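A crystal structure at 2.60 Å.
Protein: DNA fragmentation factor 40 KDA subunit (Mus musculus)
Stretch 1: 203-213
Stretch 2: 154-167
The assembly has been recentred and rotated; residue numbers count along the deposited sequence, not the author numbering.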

# COMPACT_ATOMS: atom_id res chain seq x y z
N VAL A 203 -28.20 -3.50 -1.26
CA VAL A 203 -27.48 -2.98 -2.41
C VAL A 203 -26.18 -3.76 -2.63
O VAL A 203 -25.35 -3.41 -3.46
CB VAL A 203 -27.19 -1.46 -2.18
CG1 VAL A 203 -25.95 -1.28 -1.32
CG2 VAL A 203 -27.08 -0.75 -3.49
N GLN A 204 -26.02 -4.84 -1.86
CA GLN A 204 -24.84 -5.69 -1.96
C GLN A 204 -23.54 -4.96 -1.69
O GLN A 204 -22.60 -5.02 -2.48
CB GLN A 204 -24.79 -6.34 -3.34
CG GLN A 204 -26.06 -7.04 -3.68
CD GLN A 204 -26.31 -7.07 -5.16
OE1 GLN A 204 -25.67 -7.83 -5.89
NE2 GLN A 204 -27.23 -6.22 -5.62
N TYR A 205 -23.52 -4.26 -0.55
CA TYR A 205 -22.34 -3.53 -0.11
C TYR A 205 -21.66 -2.70 -1.19
O TYR A 205 -20.45 -2.46 -1.13
CB TYR A 205 -21.36 -4.53 0.51
CG TYR A 205 -21.99 -5.35 1.62
CD1 TYR A 205 -22.87 -6.39 1.33
CD2 TYR A 205 -21.79 -5.00 2.95
CE1 TYR A 205 -23.55 -7.08 2.35
CE2 TYR A 205 -22.47 -5.67 3.98
CZ TYR A 205 -23.35 -6.71 3.67
OH TYR A 205 -24.04 -7.34 4.69
N ASN A 206 -22.42 -2.24 -2.19
CA ASN A 206 -21.85 -1.42 -3.25
C ASN A 206 -20.63 -2.01 -3.95
O ASN A 206 -19.83 -1.28 -4.52
CB ASN A 206 -21.47 -0.05 -2.70
CG ASN A 206 -22.68 0.81 -2.39
OD1 ASN A 206 -22.69 1.56 -1.42
ND2 ASN A 206 -23.71 0.70 -3.23
N GLY A 207 -20.49 -3.33 -3.91
CA GLY A 207 -19.36 -3.98 -4.57
C GLY A 207 -19.37 -3.63 -6.04
O GLY A 207 -18.38 -3.77 -6.76
N SER A 208 -20.53 -3.15 -6.48
CA SER A 208 -20.74 -2.73 -7.85
C SER A 208 -19.72 -1.67 -8.28
O SER A 208 -19.34 -1.57 -9.44
CB SER A 208 -22.16 -2.19 -7.98
OG SER A 208 -22.27 -1.37 -9.11
N TYR A 209 -19.25 -0.88 -7.32
CA TYR A 209 -18.29 0.16 -7.62
C TYR A 209 -17.04 -0.32 -8.34
O TYR A 209 -16.49 0.41 -9.16
CB TYR A 209 -17.85 0.89 -6.34
CG TYR A 209 -18.89 1.79 -5.71
CD1 TYR A 209 -19.92 2.34 -6.47
CD2 TYR A 209 -18.82 2.13 -4.36
CE1 TYR A 209 -20.86 3.20 -5.90
CE2 TYR A 209 -19.75 3.00 -3.78
CZ TYR A 209 -20.76 3.53 -4.56
OH TYR A 209 -21.68 4.38 -4.00
N PHE A 210 -16.58 -1.54 -8.05
CA PHE A 210 -15.35 -2.04 -8.68
C PHE A 210 -15.50 -2.93 -9.89
O PHE A 210 -14.52 -3.19 -10.57
CB PHE A 210 -14.48 -2.80 -7.67
CG PHE A 210 -13.75 -1.92 -6.70
CD1 PHE A 210 -13.94 -0.54 -6.70
CD2 PHE A 210 -12.90 -2.49 -5.75
CE1 PHE A 210 -13.28 0.26 -5.77
CE2 PHE A 210 -12.24 -1.69 -4.82
CZ PHE A 210 -12.44 -0.32 -4.83
N ASP A 211 -16.71 -3.41 -10.17
CA ASP A 211 -16.83 -4.30 -11.31
C ASP A 211 -17.37 -3.69 -12.61
O ASP A 211 -18.48 -3.16 -12.66
CB ASP A 211 -17.60 -5.57 -10.89
CG ASP A 211 -18.94 -5.73 -11.59
OD1 ASP A 211 -19.95 -5.29 -11.02
OD2 ASP A 211 -18.97 -6.32 -12.69
N ARG A 212 -16.54 -3.75 -13.64
CA ARG A 212 -16.91 -3.25 -14.95
C ARG A 212 -18.12 -4.08 -15.34
O ARG A 212 -18.52 -5.00 -14.62
CB ARG A 212 -15.76 -3.45 -15.95
CG ARG A 212 -15.18 -4.87 -15.99
CD ARG A 212 -13.93 -4.94 -16.91
NE ARG A 212 -13.45 -6.31 -17.11
CZ ARG A 212 -12.32 -6.63 -17.74
NH1 ARG A 212 -11.52 -5.69 -18.23
NH2 ARG A 212 -11.99 -7.91 -17.88
N GLY A 213 -18.74 -3.79 -16.47
CA GLY A 213 -19.90 -4.59 -16.79
C GLY A 213 -21.06 -4.44 -15.80
O GLY A 213 -21.85 -5.36 -15.63
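Stretch 2, residues 154-167: NKSGYLRYSCESRI

Residues 155-167 of stretch 2 form a helix, with Asn-154 at its N-cap position, and this helix packs against the irregular backbone of stretch 1, which includes a short 3-10 segment at 207-209. The two stretches run in opposite directions: Gly-207 lies beside Glu-164 (CA to CA 4.4 Å), and Asp-211 beside Ser-156 (CA to CA 4.8 Å). Together they bury 773 Å².

The closest backbone approach is at Gly-207, whose CA is 3.5 Å from Arg-160 O; Glu-164 CG, from the side chain, lies equally near the same CA at 3.5 Å. A CB here would clash with these same two atoms, so the absence of a side chain lets the helix come in. Gly-207 O in turn receives a CA-H...O contact from Arg-160 CA at 3.5 Å.

Side-chain packing centres on Phe-210. Cys-163 covers one face of its ring, with CB 3.3 Å from Phe-210 CD2 and SG 4.1 Å from the ring centroid, while Arg-166 NE approaches the ring edge, 3.6 Å from Phe-210 CE2. Further along the helix, Ile-167 CD1 reaches Tyr-205 O at 3.2 Å and Tyr-209 CD2 at 4.3 Å.

Polar pairing is sparse: Arg-160 NH2 forms a salt bridge with Asp-211 OD2 at 3.4 Å, including a weak hydrogen bond.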

# COMPACT_ATOMS: atom_id res chain seq x y z
N ASN A 154 -14.23 -15.59 -11.82
CA ASN A 154 -14.29 -14.39 -12.64
C ASN A 154 -13.52 -13.21 -12.04
O ASN A 154 -13.41 -13.10 -10.83
CB ASN A 154 -15.76 -14.01 -12.82
CG ASN A 154 -15.96 -12.96 -13.90
OD1 ASN A 154 -17.06 -12.43 -14.08
ND2 ASN A 154 -14.89 -12.66 -14.62
N LYS A 155 -13.01 -12.33 -12.90
CA LYS A 155 -12.28 -11.16 -12.43
C LYS A 155 -13.23 -10.14 -11.77
O LYS A 155 -13.05 -9.77 -10.61
CB LYS A 155 -11.55 -10.48 -13.59
CG LYS A 155 -10.31 -11.21 -14.07
CD LYS A 155 -9.60 -10.42 -15.16
CE LYS A 155 -8.40 -11.15 -15.70
NZ LYS A 155 -7.86 -10.48 -16.91
N SER A 156 -14.23 -9.69 -12.52
CA SER A 156 -15.21 -8.73 -12.00
C SER A 156 -15.67 -9.23 -10.65
O SER A 156 -15.79 -8.46 -9.70
CB SER A 156 -16.43 -8.61 -12.92
OG SER A 156 -16.11 -7.93 -14.12
N GLY A 157 -15.93 -10.53 -10.58
CA GLY A 157 -16.40 -11.13 -9.35
C GLY A 157 -15.48 -10.91 -8.18
O GLY A 157 -15.93 -10.60 -7.09
N TYR A 158 -14.19 -11.08 -8.40
CA TYR A 158 -13.25 -10.90 -7.31
C TYR A 158 -13.22 -9.44 -6.89
O TYR A 158 -13.35 -9.13 -5.70
CB TYR A 158 -11.84 -11.35 -7.72
CG TYR A 158 -10.82 -11.00 -6.66
CD1 TYR A 158 -10.82 -11.64 -5.42
CD2 TYR A 158 -9.89 -9.98 -6.87
CE1 TYR A 158 -9.92 -11.26 -4.41
CE2 TYR A 158 -8.99 -9.60 -5.87
CZ TYR A 158 -9.01 -10.24 -4.65
OH TYR A 158 -8.13 -9.85 -3.68
N LEU A 159 -13.05 -8.54 -7.86
CA LEU A 159 -13.01 -7.10 -7.57
C LEU A 159 -14.29 -6.63 -6.88
O LEU A 159 -14.26 -5.74 -6.03
CB LEU A 159 -12.76 -6.32 -8.86
CG LEU A 159 -11.36 -5.72 -8.98
CD1 LEU A 159 -10.31 -6.65 -8.40
CD2 LEU A 159 -11.06 -5.44 -10.43
N ARG A 160 -15.42 -7.23 -7.25
CA ARG A 160 -16.69 -6.88 -6.63
C ARG A 160 -16.56 -7.23 -5.15
O ARG A 160 -16.82 -6.40 -4.28
CB ARG A 160 -17.81 -7.70 -7.27
CG ARG A 160 -19.20 -7.24 -6.91
CD ARG A 160 -20.22 -8.04 -7.70
NE ARG A 160 -19.82 -8.17 -9.10
CZ ARG A 160 -20.15 -9.19 -9.88
NH1 ARG A 160 -20.90 -10.19 -9.40
NH2 ARG A 160 -19.72 -9.24 -11.14
N TYR A 161 -16.14 -8.46 -4.89
CA TYR A 161 -15.94 -8.96 -3.53
C TYR A 161 -14.98 -8.05 -2.76
O TYR A 161 -15.21 -7.71 -1.60
CB TYR A 161 -15.33 -10.38 -3.59
CG TYR A 161 -14.80 -10.86 -2.26
CD1 TYR A 161 -15.65 -11.44 -1.32
CD2 TYR A 161 -13.46 -10.67 -1.92
CE1 TYR A 161 -15.18 -11.83 -0.06
CE2 TYR A 161 -12.97 -11.06 -0.66
CZ TYR A 161 -13.84 -11.64 0.27
OH TYR A 161 -13.37 -12.03 1.52
N SER A 162 -13.89 -7.67 -3.42
CA SER A 162 -12.90 -6.82 -2.81
C SER A 162 -13.51 -5.52 -2.31
O SER A 162 -13.26 -5.10 -1.18
CB SER A 162 -11.80 -6.52 -3.81
OG SER A 162 -10.91 -5.56 -3.28
N CYS A 163 -14.30 -4.88 -3.17
CA CYS A 163 -14.94 -3.62 -2.83
C CYS A 163 -15.89 -3.82 -1.67
O CYS A 163 -15.90 -3.02 -0.73
CB CYS A 163 -15.71 -3.06 -4.02
SG CYS A 163 -16.58 -1.51 -3.67
N GLU A 164 -16.70 -4.88 -1.74
CA GLU A 164 -17.66 -5.19 -0.68
C GLU A 164 -16.97 -5.32 0.67
O GLU A 164 -17.55 -5.01 1.71
CB GLU A 164 -18.36 -6.51 -0.97
CG GLU A 164 -19.30 -6.48 -2.14
CD GLU A 164 -19.87 -7.85 -2.44
OE1 GLU A 164 -20.17 -8.59 -1.46
OE2 GLU A 164 -20.02 -8.19 -3.65
N SER A 165 -15.72 -5.77 0.64
CA SER A 165 -14.95 -5.96 1.85
C SER A 165 -14.57 -4.64 2.50
O SER A 165 -14.69 -4.49 3.72
CB SER A 165 -13.70 -6.77 1.54
OG SER A 165 -14.07 -8.01 0.97
N ARG A 166 -14.10 -3.69 1.70
CA ARG A 166 -13.71 -2.41 2.26
C ARG A 166 -14.93 -1.81 2.93
O ARG A 166 -14.87 -1.36 4.07
CB ARG A 166 -13.23 -1.47 1.17
CG ARG A 166 -12.19 -2.05 0.24
CD ARG A 166 -11.68 -0.98 -0.69
NE ARG A 166 -10.62 -1.47 -1.58
CZ ARG A 166 -9.63 -0.71 -2.01
NH1 ARG A 166 -9.57 0.56 -1.62
NH2 ARG A 166 -8.68 -1.21 -2.81
N ILE A 167 -16.04 -1.84 2.20
CA ILE A 167 -17.27 -1.26 2.71
C ILE A 167 -17.83 -1.99 3.91
O ILE A 167 -18.40 -1.36 4.81
CB ILE A 167 -18.28 -1.14 1.56
CG1 ILE A 167 -17.84 0.01 0.66
CG2 ILE A 167 -19.69 -0.91 2.09
CD1 ILE A 167 -18.60 0.10 -0.62